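Local coordinates for protein MarR-family transcriptional regulator (Bordetella bronchiseptica, PDB 6PCO) that probably acts as a DNA-binding transcription factor of the MarR family, a Bordetella regulator of biofilm formation whose DNA binding is regulated by 6-hydroxynicotinic acid, at residues Y63-A68 with Q161-G166; S77-A82 with E117-R122. One frame throughout, in Å; residues are numbered along the deposited sequence.

Contact 1: residues Y63-A68 with Q161-G166; sequences YQRHVA and QSTFGG. With BU1 (1,4-butanediol), chain E.
The CA atoms of His66 and Thr163 lie 5.6 Å apart where helix 55-73 meets the C-terminal end of helix 143-164, which Gly165 leaves with positive phi. This is helix-to-helix packing within a MarR-type winged-helix protein, on the side where the second subunit packs. Arg65 reaches across with an extended chain, CG anti to the backbone N (chi1 -178°), and delivers its guanidinium to backbone carbonyls at the helix end. Arg65 NH1 donates to Thr163 O at 2.8 Å, with the oxygen near the guanidinium plane. Arg65 NH2 donates to Ser162 O at 2.9 Å, a less straight bond whose oxygen lies 31° out of that plane. A weak third bond joins NH2 to Thr163 O. The positive group thus lies where the helix dipole would probably favour it. His66 is buried and held at both ring nitrogens. Its ND1 donates to Thr163 OG1, which also bonds to Ile159 O one turn back. O6 of 1,4-butanediol is hydrogen-bonded to His66 NE2 at 2.9 Å, and Arg60 and Gly56 of the second subunit bind the same diol. The His66 ND1 bond is nearly straight, 173° at the hydrogen, with Thr163 OG1 3.0 Å away in the imidazole plane.

Contact 2: residues S77-A82 with E117-R122; sequences SKLTAA and ERLKAR
Lys78 and Arg122 meet through the aliphatic part of the lysine, which passes obliquely across the arginine head. Lys78 CD stands over one face of the Arg122 guanidinium, toward its rim and 4.0 Å from CZ, while Lys78 CB approaches NH1 of the same group. A bend at chi3 (59°) turns the end of the Arg122 chain, which otherwise runs out extended from CB to CD. The lysine chain continues past this face, leaving Lys78 NZ 4.7 Å from Arg122 NE; the two like charges are near but not in contact. A salt bridge from Arg122 NH2 to Asp76 OD2 probably offsets the arginine's charge. Asp76 OD1 accepts a hydrogen bond from the backbone N of Lys78, tying the turn to the same carboxylate. Leu79 crosses Arg122 at about a right angle, its CD1 4.2 Å from Arg122 NH1. The contact lies in the MarR-type winged-helix fold, where the turn leading into helix 81-93 packs against the end of helix 109-121, just ahead of strand 125-129. On the buried side, Leu79 CD1 and Leu119 CD2 make an apolar contact at 4.4 Å, and both leucines also touch Leu87 of helix 81-93. Thr80 is the N-cap of that helix, with OG1 bonded to Gln83 N. Its chi1 of 70° sets OG1 between the backbone N and the carbonyl carbon, leaving the methyl to face Arg118. The extended arginine comes in at about a right angle to the threonine side chain, and Thr80 CG2 lies at the guanidinium edge, 4.1 Å from Arg118 NH1.

In the fold
Contact 1 joins helix 55-73 to helix 143-164, and contact 2 lies between them in sequence, both of its segments falling in the chain that separates residues 63-68 from 161-166. The centres are about 21 Å apart and the nearest atoms about 5 Å, without touching. Helices 55-73 and 81-93 are consecutive, linked by the turn that supplies residues 77-80 to contact 2. Contact 1 lies in the helices that meet the second subunit, contact 2 in the winged helix-turn-helix region, which in MarR-family proteins binds DNA. The butanediol pocket, about 9 Å from the Thr80 side chain, sits between them, a position consistent with ligand control of DNA binding.

Contact 1: residues Y63-A68 with Q161-G166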
loop_
_atom_site.group_PDB
_atom_site.type_symbol
_atom_site.label_atom_id
_atom_site.label_comp_id
_atom_site.label_asym_id
_atom_site.label_seq_id
_atom_site.Cartn_x
_atom_site.Cartn_y
_atom_site.Cartn_z
ATOM N N TYR A 63 -2.813 -4.859 -3.629
ATOM C CA TYR A 63 -2.280 -3.505 -3.863
ATOM C C TYR A 63 -0.985 -3.573 -4.694
ATOM O O TYR A 63 -0.790 -2.728 -5.566
ATOM C CB TYR A 63 -2.093 -2.768 -2.537
ATOM C CG TYR A 63 -1.389 -1.439 -2.651
ATOM C CD1 TYR A 63 -2.007 -0.332 -3.213
ATOM C CD2 TYR A 63 -0.091 -1.287 -2.189
ATOM C CE1 TYR A 63 -1.348 0.882 -3.337
ATOM C CE2 TYR A 63 0.584 -0.083 -2.304
ATOM C CZ TYR A 63 -0.042 1.006 -2.882
ATOM O OH TYR A 63 0.645 2.186 -2.969
ATOM N N GLN A 64 -0.113 -4.566 -4.431
ATOM C CA GLN A 64 1.082 -4.829 -5.280
ATOM C C GLN A 64 0.624 -5.045 -6.729
ATOM O O GLN A 64 1.173 -4.455 -7.659
ATOM C CB GLN A 64 1.878 -6.084 -4.896
ATOM C CG GLN A 64 2.324 -6.175 -3.447
ATOM C CD GLN A 64 3.577 -5.406 -3.112
ATOM O OE1 GLN A 64 4.305 -4.949 -3.992
ATOM N NE2 GLN A 64 3.851 -5.291 -1.821
ATOM N N ARG A 65 -0.362 -5.929 -6.920
ATOM C CA ARG A 65 -0.855 -6.259 -8.261
ATOM C C ARG A 65 -1.301 -4.981 -8.993
ATOM O O ARG A 65 -0.950 -4.746 -10.157
ATOM C CB ARG A 65 -2.000 -7.271 -8.189
ATOM C CG ARG A 65 -2.503 -7.680 -9.566
ATOM C CD ARG A 65 -3.511 -8.806 -9.544
ATOM N NE ARG A 65 -4.294 -8.774 -10.771
ATOM C CZ ARG A 65 -5.334 -7.973 -10.977
ATOM N NH1 ARG A 65 -5.611 -6.999 -10.120
ATOM N NH2 ARG A 65 -6.099 -8.163 -12.036
ATOM N N HIS A 66 -2.066 -4.148 -8.298
ATOM C CA HIS A 66 -2.550 -2.909 -8.860
ATOM C C HIS A 66 -1.376 -2.016 -9.289
ATOM O O HIS A 66 -1.400 -1.438 -10.386
ATOM C CB HIS A 66 -3.497 -2.197 -7.888
ATOM C CG HIS A 66 -3.759 -0.796 -8.286
ATOM N ND1 HIS A 66 -4.566 -0.488 -9.358
ATOM C CD2 HIS A 66 -3.299 0.374 -7.792
ATOM C CE1 HIS A 66 -4.615 0.827 -9.501
ATOM N NE2 HIS A 66 -3.847 1.387 -8.547
ATOM N N VAL A 67 -0.346 -1.902 -8.445
ATOM C CA VAL A 67 0.765 -0.975 -8.736
ATOM C C VAL A 67 1.568 -1.497 -9.939
ATOM O O VAL A 67 1.957 -0.713 -10.802
ATOM C CB VAL A 67 1.655 -0.716 -7.503
ATOM C CG1 VAL A 67 2.972 -0.060 -7.884
ATOM C CG2 VAL A 67 0.934 0.140 -6.470
ATOM N N ALA A 68 1.803 -2.811 -10.001
ATOM C CA ALA A 68 2.410 -3.424 -11.186
ATOM C C ALA A 68 1.570 -3.099 -12.430
ATOM O O ALA A 68 2.107 -2.671 -13.444
ATOM C CB ALA A 68 2.564 -4.916 -10.997
ATOM N N GLN A 161 -9.800 -1.166 -15.109
ATOM C CA GLN A 161 -10.358 -2.361 -15.749
ATOM C C GLN A 161 -9.465 -3.578 -15.485
ATOM O O GLN A 161 -9.953 -4.612 -15.023
ATOM C CB GLN A 161 -10.543 -2.166 -17.255
ATOM C CG GLN A 161 -11.663 -1.204 -17.628
ATOM C CD GLN A 161 -12.953 -1.508 -16.906
ATOM O OE1 GLN A 161 -13.497 -2.613 -16.982
ATOM N NE2 GLN A 161 -13.442 -0.528 -16.160
ATOM N N SER A 162 -8.162 -3.444 -15.747
ATOM C CA SER A 162 -7.194 -4.534 -15.515
ATOM C C SER A 162 -7.231 -4.976 -14.051
ATOM O O SER A 162 -7.255 -6.169 -13.779
ATOM C CB SER A 162 -5.806 -4.142 -15.901
ATOM O OG SER A 162 -5.720 -3.939 -17.298
ATOM N N THR A 163 -7.252 -4.003 -13.133
ATOM C CA THR A 163 -7.205 -4.280 -11.721
ATOM C C THR A 163 -8.412 -5.125 -11.304
ATOM O O THR A 163 -8.247 -6.059 -10.510
ATOM C CB THR A 163 -7.126 -2.989 -10.898
ATOM O OG1 THR A 163 -5.924 -2.304 -11.254
ATOM C CG2 THR A 163 -7.133 -3.260 -9.410
ATOM N N PHE A 164 -9.609 -4.777 -11.813
ATOM C CA PHE A 164 -10.842 -5.558 -11.539
ATOM C C PHE A 164 -10.679 -6.960 -12.127
ATOM O O PHE A 164 -11.259 -7.941 -11.636
ATOM C CB PHE A 164 -12.098 -4.910 -12.124
ATOM C CG PHE A 164 -12.704 -3.801 -11.292
ATOM C CD1 PHE A 164 -12.984 -3.991 -9.944
ATOM C CD2 PHE A 164 -12.996 -2.561 -11.859
ATOM C CE1 PHE A 164 -13.530 -2.967 -9.180
ATOM C CE2 PHE A 164 -13.529 -1.540 -11.092
ATOM C CZ PHE A 164 -13.807 -1.748 -9.753
ATOM N N GLY A 165 -9.877 -7.038 -13.190
ATOM C CA GLY A 165 -9.526 -8.298 -13.778
ATOM C C GLY A 165 -10.776 -9.042 -14.189
ATOM O O GLY A 165 -11.535 -8.549 -15.025
ATOM N N GLY A 166 -11.007 -10.188 -13.545
ATOM C CA GLY A 166 -12.100 -11.095 -13.885
ATOM C C GLY A 166 -13.246 -11.045 -12.889
ATOM O O GLY A 166 -14.094 -11.891 -12.926
HETATM C C1 BU1 E . -7.288 2.821 -10.732
HETATM C C2 BU1 E . -6.773 3.745 -9.614
HETATM C C3 BU1 E . -5.402 4.369 -9.892
HETATM C C4 BU1 E . -4.854 4.986 -8.592
HETATM O O5 BU1 E . -8.085 1.707 -10.232
HETATM O O6 BU1 E . -3.805 4.211 -7.963
#

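Contact 2: residues S77-A82 with E117-R122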
loop_
_atom_site.group_PDB
_atom_site.type_symbol
_atom_site.label_atom_id
_atom_site.label_comp_id
_atom_site.label_asym_id
_atom_site.label_seq_id
_atom_site.Cartn_x
_atom_site.Cartn_y
_atom_site.Cartn_z
ATOM N N SER A 77 6.508 6.957 -17.797
ATOM C CA SER A 77 7.119 5.986 -16.899
ATOM C C SER A 77 7.703 6.671 -15.649
ATOM O O SER A 77 7.989 5.991 -14.669
ATOM C CB SER A 77 8.144 5.165 -17.646
ATOM O OG SER A 77 7.570 4.602 -18.823
ATOM N N LYS A 78 7.863 8.006 -15.684
ATOM C CA LYS A 78 8.383 8.792 -14.544
ATOM C C LYS A 78 7.315 8.915 -13.449
ATOM O O LYS A 78 7.647 9.081 -12.263
ATOM C CB LYS A 78 8.817 10.193 -14.987
ATOM C CG LYS A 78 10.185 10.281 -15.647
ATOM C CD LYS A 78 10.429 11.613 -16.329
ATOM C CE LYS A 78 11.889 12.018 -16.394
ATOM N NZ LYS A 78 12.074 13.328 -17.069
ATOM N N LEU A 79 6.044 8.807 -13.866
ATOM C CA LEU A 79 4.880 9.093 -13.044
ATOM C C LEU A 79 4.529 7.883 -12.171
ATOM O O LEU A 79 4.329 6.814 -12.684
ATOM C CB LEU A 79 3.724 9.433 -13.986
ATOM C CG LEU A 79 2.557 10.197 -13.364
ATOM C CD1 LEU A 79 2.962 11.624 -13.000
ATOM C CD2 LEU A 79 1.359 10.202 -14.309
ATOM N N THR A 80 4.438 8.081 -10.851
ATOM C CA THR A 80 4.010 7.023 -9.905
ATOM C C THR A 80 2.501 7.114 -9.652
ATOM O O THR A 80 1.889 8.140 -9.894
ATOM C CB THR A 80 4.783 7.117 -8.587
ATOM O OG1 THR A 80 4.391 8.279 -7.851
ATOM C CG2 THR A 80 6.279 7.155 -8.811
ATOM N N ALA A 81 1.922 6.006 -9.185
ATOM C CA ALA A 81 0.515 5.915 -8.755
ATOM C C ALA A 81 0.170 7.041 -7.773
ATOM O O ALA A 81 -0.858 7.708 -7.920
ATOM C CB ALA A 81 0.239 4.560 -8.153
ATOM N N ALA A 82 1.052 7.281 -6.805
ATOM C CA ALA A 82 0.858 8.361 -5.817
ATOM C C ALA A 82 0.917 9.732 -6.512
ATOM O O ALA A 82 0.083 10.597 -6.293
ATOM C CB ALA A 82 1.872 8.234 -4.705
ATOM N N GLU A 117 7.410 17.510 -4.222
ATOM C CA GLU A 117 8.781 17.901 -4.528
ATOM C C GLU A 117 9.132 17.386 -5.934
ATOM O O GLU A 117 9.609 18.153 -6.779
ATOM C CB GLU A 117 9.734 17.407 -3.429
ATOM C CG GLU A 117 9.825 18.337 -2.214
ATOM C CD GLU A 117 10.326 17.697 -0.921
ATOM O OE1 GLU A 117 11.150 16.750 -1.000
ATOM O OE2 GLU A 117 9.878 18.121 0.167
ATOM N N ARG A 118 8.825 16.112 -6.213
ATOM C CA ARG A 118 9.055 15.519 -7.551
ATOM C C ARG A 118 8.249 16.279 -8.625
ATOM O O ARG A 118 8.812 16.677 -9.636
ATOM C CB ARG A 118 8.749 14.016 -7.535
ATOM C CG ARG A 118 9.761 13.177 -6.766
ATOM C CD ARG A 118 9.445 11.692 -6.803
ATOM N NE ARG A 118 10.372 10.846 -6.056
ATOM C CZ ARG A 118 10.378 9.516 -6.108
ATOM N NH1 ARG A 118 9.456 8.874 -6.804
ATOM N NH2 ARG A 118 11.319 8.828 -5.486
ATOM N N LEU A 119 6.949 16.509 -8.398
ATOM C CA LEU A 119 6.103 17.210 -9.389
ATOM C C LEU A 119 6.555 18.676 -9.552
ATOM O O LEU A 119 6.555 19.186 -10.673
ATOM C CB LEU A 119 4.621 17.092 -8.995
ATOM C CG LEU A 119 4.045 15.668 -8.972
ATOM C CD1 LEU A 119 2.618 15.663 -8.448
ATOM C CD2 LEU A 119 4.082 14.988 -10.337
ATOM N N LYS A 120 6.971 19.344 -8.467
ATOM C CA LYS A 120 7.575 20.699 -8.572
ATOM C C LYS A 120 8.732 20.683 -9.595
ATOM O O LYS A 120 8.847 21.563 -10.434
ATOM C CB LYS A 120 8.035 21.236 -7.210
ATOM N N ALA A 121 9.566 19.644 -9.551
ATOM C CA ALA A 121 10.760 19.555 -10.413
ATOM C C ALA A 121 10.357 19.489 -11.897
ATOM O O ALA A 121 10.898 20.194 -12.721
ATOM C CB ALA A 121 11.616 18.376 -9.996
ATOM N N ARG A 122 9.371 18.662 -12.232
ATOM C CA ARG A 122 8.933 18.524 -13.611
ATOM C C ARG A 122 7.995 19.678 -14.004
ATOM O O ARG A 122 7.391 19.623 -15.066
ATOM C CB ARG A 122 8.252 17.166 -13.804
ATOM C CG ARG A 122 9.150 15.961 -13.548
ATOM C CD ARG A 122 8.455 14.615 -13.764
ATOM N NE ARG A 122 7.956 14.497 -15.129
ATOM C CZ ARG A 122 7.023 13.654 -15.542
ATOM N NH1 ARG A 122 6.618 12.657 -14.769
ATOM N NH2 ARG A 122 6.498 13.815 -16.739
#